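Local structure of fibrinogen alpha subunit (Gallus gallus, 1M1J) at residues Arg150-Ile155 with Tyr172-Glu177. The protein is probably cleaved by thrombin and, with the beta and gamma chains, polymerizes into the insoluble fibrin matrix of blood clots. Residues are numbered along the deposited sequence; the frame is centred on the assembly and turned at random.
Sequences RLEVDI and YQVDKE
The long coiled-coil helix 82-160 and the returning, non-helical segment 172-177 come nearest, by CA atoms, at Val-153 and Val-174, 6.5 Å apart. Glu-152 carries most of the contact. Its CG lies anti to the backbone N (chi1 177°) and the chain stays extended beyond it, so the carboxylate reaches straight out from the helix to the loop. There Glu-152 OE1 accepts a hydrogen bond from Tyr-172 OH at 2.8 Å; the hydroxyl comes from above the carboxylate plane, 60° out of it, while OE1 itself sits at the ring edge, near the ring plane. The two side chains cross at about a right angle. A second, weak bond reaches the same oxygen from the backbone, Asp-175 N to Glu-152 OE1 at 3.4 Å. Val-174 turns its CG1 toward the stem of the glutamate, 3.6 Å from Glu-152 CG. Val-174 CG1 also lies 4.1 Å from Val-153 CG2, which touches although the CB of Val-153 points away from the loop, a small apolar patch beside the polar one. The other carboxylate oxygen, Glu-152 OE2, has a weak hydrogen bond with Tyr-179 OH, in the helix 178-191 that follows the loop. The contact thus joins helix 82-160 to the segment that turns back along it, just before the chain resumes as the fourth strand of the coiled coil. One short and one weak bond to OE1, with a weak, long ion pair from OE2 to a basic side chain of another protein's chain, would tend to favour the ionised carboxylate.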
# COMPACT_ATOMS: atom_id res chain seq x y z
N ARG D 150 105.15 -76.15 66.83
CA ARG D 150 105.98 -77.31 66.54
C ARG D 150 107.40 -77.05 67.01
O ARG D 150 108.03 -77.90 67.64
CB ARG D 150 106.02 -77.59 65.03
CG ARG D 150 104.90 -78.49 64.52
CD ARG D 150 105.12 -78.82 63.05
NE ARG D 150 104.21 -79.87 62.60
CZ ARG D 150 102.89 -79.75 62.57
NH1 ARG D 150 102.30 -78.63 62.96
NH2 ARG D 150 102.14 -80.77 62.15
N LEU D 151 107.91 -75.86 66.70
CA LEU D 151 109.26 -75.48 67.06
C LEU D 151 109.50 -75.51 68.56
O LEU D 151 110.47 -76.10 69.02
CB LEU D 151 109.57 -74.09 66.52
CG LEU D 151 110.94 -73.93 65.87
CD1 LEU D 151 111.27 -72.44 65.77
CD2 LEU D 151 112.00 -74.64 66.69
N GLU D 152 108.63 -74.86 69.33
CA GLU D 152 108.79 -74.83 70.78
C GLU D 152 108.97 -76.24 71.31
O GLU D 152 109.82 -76.47 72.17
CB GLU D 152 107.59 -74.18 71.48
CG GLU D 152 107.71 -74.20 73.00
CD GLU D 152 106.60 -73.44 73.71
OE1 GLU D 152 106.53 -73.49 74.96
OE2 GLU D 152 105.79 -72.79 73.01
N VAL D 153 108.19 -77.18 70.81
CA VAL D 153 108.30 -78.56 71.26
C VAL D 153 109.62 -79.17 70.81
O VAL D 153 110.22 -79.95 71.55
CB VAL D 153 107.10 -79.43 70.77
CG1 VAL D 153 107.44 -80.91 70.88
CG2 VAL D 153 105.87 -79.15 71.62
N ASP D 154 110.08 -78.82 69.62
CA ASP D 154 111.34 -79.37 69.13
C ASP D 154 112.48 -78.91 70.05
O ASP D 154 113.32 -79.71 70.46
CB ASP D 154 111.63 -78.90 67.70
CG ASP D 154 112.74 -79.69 67.02
OD1 ASP D 154 113.50 -79.11 66.21
OD2 ASP D 154 112.85 -80.91 67.29
N ILE D 155 112.49 -77.63 70.38
CA ILE D 155 113.53 -77.10 71.24
C ILE D 155 113.43 -77.66 72.66
O ILE D 155 114.45 -77.91 73.29
CB ILE D 155 113.48 -75.57 71.29
CG1 ILE D 155 113.71 -75.01 69.88
CG2 ILE D 155 114.53 -75.04 72.25
CD1 ILE D 155 113.49 -73.51 69.74
N TYR D 172 113.16 -76.38 80.87
CA TYR D 172 112.25 -75.59 80.07
C TYR D 172 111.03 -76.47 79.87
O TYR D 172 111.16 -77.66 79.57
CB TYR D 172 112.84 -75.22 78.70
CG TYR D 172 111.86 -74.45 77.86
CD1 TYR D 172 111.72 -73.06 78.00
CD2 TYR D 172 111.00 -75.10 76.97
CE1 TYR D 172 110.76 -72.35 77.27
CE2 TYR D 172 110.03 -74.40 76.24
CZ TYR D 172 109.91 -73.03 76.39
OH TYR D 172 108.95 -72.34 75.68
N GLN D 173 109.86 -75.89 80.04
CA GLN D 173 108.63 -76.64 79.90
C GLN D 173 107.70 -75.93 78.92
O GLN D 173 107.49 -74.72 79.04
CB GLN D 173 107.97 -76.77 81.28
CG GLN D 173 107.26 -78.08 81.53
CD GLN D 173 108.19 -79.27 81.42
OE1 GLN D 173 109.13 -79.42 82.20
NE2 GLN D 173 107.94 -80.12 80.44
N VAL D 174 107.17 -76.67 77.96
CA VAL D 174 106.25 -76.10 76.97
C VAL D 174 104.92 -75.76 77.63
O VAL D 174 104.37 -76.58 78.37
CB VAL D 174 105.96 -77.08 75.81
CG1 VAL D 174 107.19 -77.21 74.93
CG2 VAL D 174 105.56 -78.43 76.36
N ASP D 175 104.41 -74.56 77.35
CA ASP D 175 103.14 -74.12 77.93
C ASP D 175 101.95 -75.01 77.51
O ASP D 175 101.07 -75.28 78.33
CB ASP D 175 102.85 -72.67 77.54
CG ASP D 175 101.74 -72.05 78.36
OD1 ASP D 175 100.64 -72.64 78.44
OD2 ASP D 175 101.96 -70.96 78.93
N LYS D 176 101.94 -75.45 76.26
CA LYS D 176 100.88 -76.30 75.72
C LYS D 176 99.50 -75.66 75.74
O LYS D 176 98.51 -76.27 75.32
CB LYS D 176 100.81 -77.64 76.47
CG LYS D 176 101.53 -78.79 75.78
CD LYS D 176 101.39 -80.09 76.56
CE LYS D 176 102.19 -81.22 75.92
NZ LYS D 176 102.09 -82.49 76.69
N GLU D 177 99.43 -74.43 76.25
CA GLU D 177 98.17 -73.70 76.33
C GLU D 177 98.32 -72.27 75.85
O GLU D 177 97.35 -71.64 75.42
CB GLU D 177 97.65 -73.72 77.77
CG GLU D 177 97.09 -75.06 78.22
CD GLU D 177 96.36 -74.98 79.55
OE1 GLU D 177 95.73 -75.99 79.95
OE2 GLU D 177 96.41 -73.91 80.19